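Local coordinates for protein probable M18-family aminopeptidase 1 (PDB 2GLF) that probably acts as a metal-dependent aminopeptidase of the M18 family, removing residues from the N-terminus of peptides, and assembles into a twelve-subunit particle, at residues Lys101-Ile106 and Asp219-Glu224; Leu138-Gly143 and Tyr213-Glu218. One frame throughout, in Å; residues are numbered along the deposited sequence.

How the contacts relate
Contacts 1 and 2 illustrate how one loop between a helix and a strand can be held at two successive places. The chain leaving helix 200-213 first meets the end of strand 132-139 (contact 2), then the corner in strand 97-108 (contact 1). Both segments of contact 2 fall between those of contact 1 in sequence, which nests it inside the loop that contact 1 closes. Their centres lie about 10 Å apart, and a probable hydrogen bond between S222 OG and F139 O, 2.9 Å long, joins them. Both reach the same antiparallel sheet and both touch the second subunit. Both lie away from the manganese sites formed by H92, D249, E279, D326 and H425.

Contact 1 of 2, residues Lys101-Ile106 and Asp219-Glu224; sequences KPNPLI and DFVSGE
F220 has CG anti to its own carbonyl carbon (chi1 -77°), a setting that brings the root of the ring against P104; in V221 the branch CG2 is likewise anti to the carbonyl carbon, beside the backbone N, and it is this methyl that meets N103. CG of P104 stands over one face of the F220 ring, 4.0 Å from its centroid and 22° off the ring normal, a CH-pi contact displaced toward the rim, where F220 CG and CD2 are the nearest ring atoms. P104 CD adds an apolar contact, 3.6 Å from F220 CB. N103 and V221 lie side by side and point the same way, with OD1 of N103 3.7 Å from CG2 of V221.

Polar backbone groups meet less directly. P102 O sits between F220 CB and V221 N, 3.4 Å from V221 N but at an angle too poor for a hydrogen bond; a water instead links the two segments, bridging two carbonyl oxygens at 2.9 Å from K101 O and 2.6 Å from F220 O. The chain turns at P102 and N103, and F220 and V221 pack against this corner.

The side chain of F220 also touches L209 of helix 200-213, on which L105 packs through V205 and L206, while P104 rests on F114 of strand 111-119. N343 of the second subunit packs on P102, so the corner, buried between helix, sheet and partner, is also part of a subunit interface.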
loop_
_atom_site.group_PDB
_atom_site.type_symbol
_atom_site.label_atom_id
_atom_site.label_comp_id
_atom_site.label_asym_id
_atom_site.label_seq_id
_atom_site.Cartn_x
_atom_site.Cartn_y
_atom_site.Cartn_z
ATOM N N LYS A 101 -27.580 25.914 -14.677
ATOM C CA LYS A 101 -28.445 24.737 -14.724
ATOM C C LYS A 101 -29.868 25.233 -14.955
ATOM O O LYS A 101 -30.126 26.430 -14.883
ATOM C CB LYS A 101 -28.394 23.964 -13.407
ATOM C CG LYS A 101 -27.189 23.062 -13.251
ATOM C CD LYS A 101 -27.355 22.156 -12.046
ATOM C CE LYS A 101 -26.194 21.189 -11.916
ATOM N NZ LYS A 101 -26.291 20.418 -10.646
ATOM N N PRO A 102 -30.812 24.323 -15.243
ATOM C CA PRO A 102 -32.194 24.768 -15.469
ATOM C C PRO A 102 -32.747 25.587 -14.291
ATOM O O PRO A 102 -33.391 26.618 -14.495
ATOM C CB PRO A 102 -32.937 23.457 -15.699
ATOM C CG PRO A 102 -31.898 22.623 -16.397
ATOM C CD PRO A 102 -30.666 22.890 -15.556
ATOM N N ASN A 103 -32.514 25.129 -13.063
ATOM C CA ASN A 103 -32.949 25.876 -11.881
ATOM C C ASN A 103 -31.651 26.258 -11.186
ATOM O O ASN A 103 -31.268 25.637 -10.197
ATOM C CB ASN A 103 -33.792 25.014 -10.943
ATOM C CG ASN A 103 -35.034 24.470 -11.606
ATOM O OD1 ASN A 103 -35.771 25.200 -12.263
ATOM N ND2 ASN A 103 -35.279 23.180 -11.428
ATOM N N PRO A 104 -30.958 27.290 -11.703
ATOM C CA PRO A 104 -29.686 27.779 -11.167
ATOM C C PRO A 104 -29.727 28.529 -9.841
ATOM O O PRO A 104 -28.752 28.507 -9.093
ATOM C CB PRO A 104 -29.171 28.662 -12.295
ATOM C CG PRO A 104 -30.428 29.312 -12.768
ATOM C CD PRO A 104 -31.406 28.145 -12.820
ATOM N N LEU A 105 -30.839 29.187 -9.538
ATOM C CA LEU A 105 -30.904 29.954 -8.307
ATOM C C LEU A 105 -31.264 29.173 -7.044
ATOM O O LEU A 105 -32.360 28.606 -6.932
ATOM C CB LEU A 105 -31.881 31.117 -8.463
ATOM C CG LEU A 105 -31.412 32.502 -8.003
ATOM C CD1 LEU A 105 -32.649 33.364 -7.770
ATOM C CD2 LEU A 105 -30.584 32.414 -6.725
ATOM N N ILE A 106 -30.325 29.157 -6.100
ATOM C CA ILE A 106 -30.503 28.499 -4.808
ATOM C C ILE A 106 -29.924 29.448 -3.769
ATOM O O ILE A 106 -29.207 30.388 -4.121
ATOM C CB ILE A 106 -29.711 27.177 -4.710
ATOM C CG1 ILE A 106 -28.212 27.469 -4.572
ATOM C CG2 ILE A 106 -29.941 26.345 -5.943
ATOM C CD1 ILE A 106 -27.360 26.234 -4.335
ATOM N N ASP A 219 -38.403 30.889 -15.694
ATOM C CA ASP A 219 -37.891 31.287 -17.000
ATOM C C ASP A 219 -36.471 30.818 -17.263
ATOM O O ASP A 219 -36.042 30.779 -18.415
ATOM C CB ASP A 219 -37.973 32.805 -17.168
ATOM C CG ASP A 219 -39.397 33.294 -17.337
ATOM O OD1 ASP A 219 -39.603 34.523 -17.376
ATOM O OD2 ASP A 219 -40.313 32.450 -17.434
ATOM N N PHE A 220 -35.732 30.473 -16.213
ATOM C CA PHE A 220 -34.366 29.988 -16.406
ATOM C C PHE A 220 -34.396 28.650 -17.122
ATOM O O PHE A 220 -33.481 28.329 -17.875
ATOM C CB PHE A 220 -33.632 29.828 -15.074
ATOM C CG PHE A 220 -33.157 31.119 -14.486
ATOM C CD1 PHE A 220 -33.702 31.605 -13.304
ATOM C CD2 PHE A 220 -32.159 31.859 -15.117
ATOM C CE1 PHE A 220 -33.257 32.812 -12.760
ATOM C CE2 PHE A 220 -31.711 33.065 -14.580
ATOM C CZ PHE A 220 -32.258 33.542 -13.402
ATOM N N VAL A 221 -35.452 27.875 -16.886
ATOM C CA VAL A 221 -35.597 26.571 -17.517
ATOM C C VAL A 221 -35.509 26.757 -19.023
ATOM O O VAL A 221 -34.574 26.283 -19.668
ATOM C CB VAL A 221 -36.953 25.934 -17.188
ATOM C CG1 VAL A 221 -37.032 24.551 -17.804
ATOM C CG2 VAL A 221 -37.149 25.857 -15.682
ATOM N N SER A 222 -36.495 27.459 -19.569
ATOM C CA SER A 222 -36.548 27.750 -20.996
ATOM C C SER A 222 -35.537 28.847 -21.274
ATOM O O SER A 222 -35.883 29.922 -21.772
ATOM C CB SER A 222 -37.948 28.222 -21.389
ATOM O OG SER A 222 -38.358 29.322 -20.588
ATOM N N GLY A 223 -34.285 28.575 -20.930
ATOM C CA GLY A 223 -33.240 29.554 -21.147
ATOM C C GLY A 223 -31.856 28.938 -21.196
ATOM O O GLY A 223 -31.650 27.804 -20.756
ATOM N N GLU A 224 -30.907 29.692 -21.737
ATOM C CA GLU A 224 -29.533 29.234 -21.848
ATOM C C GLU A 224 -28.548 30.326 -21.457
ATOM O O GLU A 224 -28.320 31.270 -22.213
ATOM C CB GLU A 224 -29.249 28.750 -23.274
ATOM C CG GLU A 224 -29.420 27.248 -23.420
ATOM C CD GLU A 224 -29.366 26.754 -24.853
ATOM O OE1 GLU A 224 -29.142 25.537 -25.035
ATOM O OE2 GLU A 224 -29.560 27.562 -25.790
HETATM O O HOH W 1 -31.116 28.349 -16.879
#

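Contact 2 of 2, residues Leu138-Gly143 and Tyr213-Glu218; sequences LFKNDG and YGITEE
Strands 132-139 and 145-150 form a beta-hairpin whose connection contains a type I beta turn from K140 to G143; the end of the first strand and the start of the turn lie against the loop after helix 200-213, where L138 and K140 both meet I215. L138 reaches across with CD1, which touches CD1 of I215 at 3.4 Å, the two side chains crossing at about a right angle. I215 has CG1 between its backbone N and carbonyl carbon (chi1 59°), while its other branch, CG2, faces the aliphatic part of K140, 3.9 Å from CD.

K140 is bent at chi2, chi3 and chi4, and this folded chain lies beside the backbone of G214. Its CE and NZ both lie next to G214 O, CE the nearer, and no hydrogen bond forms. G214 is where the chain leaves the helical conformation, with a positive phi of 67°. Farther along, N141 ND2 stays 4.2 Å from E218 OE1, and the amide and carboxylate planes are 65° apart. That carboxylate oxygen is engaged instead by the second subunit, in a salt bridge with R377 and a hydrogen bond with N381.

The apolar touch of L138 on I215 is thus joined by the folded lysine chain and, elsewhere, by polar partners such as N210, whose ND2 bonds to I215 O. I215 packs on L209 of helix 200-213 and on I146 of strand 145-150, the strand that K140 also touches, while L138 meets F220 on the way to strand 223-229.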
loop_
_atom_site.group_PDB
_atom_site.type_symbol
_atom_site.label_atom_id
_atom_site.label_comp_id
_atom_site.label_asym_id
_atom_site.label_seq_id
_atom_site.Cartn_x
_atom_site.Cartn_y
_atom_site.Cartn_z
ATOM N N LEU A 138 -33.257 34.070 -22.291
ATOM C CA LEU A 138 -34.331 33.431 -21.536
ATOM C C LEU A 138 -35.663 33.768 -22.211
ATOM O O LEU A 138 -35.849 34.881 -22.702
ATOM C CB LEU A 138 -34.373 33.957 -20.093
ATOM C CG LEU A 138 -33.124 34.019 -19.199
ATOM C CD1 LEU A 138 -33.471 34.790 -17.929
ATOM C CD2 LEU A 138 -32.613 32.617 -18.859
ATOM N N PHE A 139 -36.588 32.811 -22.239
ATOM C CA PHE A 139 -37.895 33.053 -22.836
ATOM C C PHE A 139 -38.954 33.021 -21.747
ATOM O O PHE A 139 -38.959 32.120 -20.906
ATOM C CB PHE A 139 -38.216 31.993 -23.889
ATOM C CG PHE A 139 -37.309 32.029 -25.079
ATOM C CD1 PHE A 139 -36.107 31.338 -25.073
ATOM C CD2 PHE A 139 -37.642 32.781 -26.197
ATOM C CE1 PHE A 139 -35.245 31.398 -26.169
ATOM C CE2 PHE A 139 -36.791 32.850 -27.295
ATOM C CZ PHE A 139 -35.590 32.158 -27.282
ATOM N N LYS A 140 -39.843 34.010 -21.748
ATOM C CA LYS A 140 -40.911 34.066 -20.753
ATOM C C LYS A 140 -41.902 32.970 -21.141
ATOM O O LYS A 140 -41.759 32.345 -22.197
ATOM C CB LYS A 140 -41.603 35.436 -20.787
ATOM C CG LYS A 140 -40.645 36.615 -20.850
ATOM C CD LYS A 140 -40.206 37.082 -19.474
ATOM C CE LYS A 140 -41.130 38.180 -18.961
ATOM N NZ LYS A 140 -41.096 39.420 -19.808
ATOM N N ASN A 141 -42.904 32.733 -20.303
ATOM C CA ASN A 141 -43.883 31.701 -20.618
ATOM C C ASN A 141 -44.735 32.115 -21.814
ATOM O O ASN A 141 -45.372 31.279 -22.450
ATOM C CB ASN A 141 -44.788 31.434 -19.418
ATOM C CG ASN A 141 -45.580 30.153 -19.569
ATOM O OD1 ASN A 141 -46.231 29.928 -20.588
ATOM N ND2 ASN A 141 -45.533 29.304 -18.550
ATOM N N ASP A 142 -44.736 33.408 -22.121
ATOM C CA ASP A 142 -45.517 33.929 -23.238
ATOM C C ASP A 142 -44.723 33.988 -24.537
ATOM O O ASP A 142 -45.151 34.623 -25.494
ATOM C CB ASP A 142 -46.031 35.330 -22.915
ATOM C CG ASP A 142 -44.922 36.357 -22.883
ATOM O OD1 ASP A 142 -45.188 37.509 -22.481
ATOM O OD2 ASP A 142 -43.781 36.018 -23.262
ATOM N N GLY A 143 -43.559 33.348 -24.562
ATOM C CA GLY A 143 -42.748 33.358 -25.766
ATOM C C GLY A 143 -41.826 34.556 -25.929
ATOM O O GLY A 143 -40.983 34.564 -26.827
ATOM N N TYR A 213 -35.521 42.428 -16.021
ATOM C CA TYR A 213 -35.914 41.804 -17.281
ATOM C C TYR A 213 -37.358 41.327 -17.269
ATOM O O TYR A 213 -37.837 40.744 -18.239
ATOM C CB TYR A 213 -34.989 40.623 -17.577
ATOM C CG TYR A 213 -33.529 40.963 -17.421
ATOM C CD1 TYR A 213 -32.863 40.737 -16.216
ATOM C CD2 TYR A 213 -32.815 41.535 -18.475
ATOM C CE1 TYR A 213 -31.518 41.069 -16.068
ATOM C CE2 TYR A 213 -31.475 41.876 -18.340
ATOM C CZ TYR A 213 -30.832 41.639 -17.137
ATOM O OH TYR A 213 -29.503 41.967 -17.022
ATOM N N GLY A 214 -38.048 41.577 -16.163
ATOM C CA GLY A 214 -39.436 41.164 -16.043
ATOM C C GLY A 214 -39.588 39.657 -16.006
ATOM O O GLY A 214 -40.673 39.137 -16.245
ATOM N N ILE A 215 -38.499 38.959 -15.688
ATOM C CA ILE A 215 -38.510 37.504 -15.640
ATOM C C ILE A 215 -38.910 36.886 -14.305
ATOM O O ILE A 215 -38.927 37.540 -13.264
ATOM C CB ILE A 215 -37.132 36.910 -16.050
ATOM C CG1 ILE A 215 -36.027 37.431 -15.130
ATOM C CG2 ILE A 215 -36.821 37.267 -17.490
ATOM C CD1 ILE A 215 -34.648 36.844 -15.439
ATOM N N THR A 216 -39.241 35.602 -14.376
ATOM C CA THR A 216 -39.637 34.809 -13.226
ATOM C C THR A 216 -38.653 33.637 -13.149
ATOM O O THR A 216 -38.014 33.289 -14.141
ATOM C CB THR A 216 -41.081 34.283 -13.394
ATOM O OG1 THR A 216 -41.466 33.554 -12.226
ATOM C CG2 THR A 216 -41.184 33.375 -14.607
ATOM N N GLU A 217 -38.526 33.035 -11.975
ATOM C CA GLU A 217 -37.599 31.931 -11.789
ATOM C C GLU A 217 -37.784 30.772 -12.759
ATOM O O GLU A 217 -36.800 30.171 -13.200
ATOM C CB GLU A 217 -37.687 31.416 -10.359
ATOM C CG GLU A 217 -36.727 30.305 -10.046
ATOM C CD GLU A 217 -36.757 29.934 -8.587
ATOM O OE1 GLU A 217 -37.827 30.101 -7.958
ATOM O OE2 GLU A 217 -35.718 29.467 -8.071
ATOM N N GLU A 218 -39.030 30.452 -13.096
ATOM C CA GLU A 218 -39.275 29.347 -14.025
ATOM C C GLU A 218 -38.749 29.631 -15.432
ATOM O O GLU A 218 -38.640 28.719 -16.257
ATOM C CB GLU A 218 -40.763 29.014 -14.089
ATOM C CG GLU A 218 -41.085 27.876 -15.046
ATOM C CD GLU A 218 -42.560 27.535 -15.074
ATOM O OE1 GLU A 218 -43.030 27.023 -16.113
ATOM O OE2 GLU A 218 -43.246 27.770 -14.056
#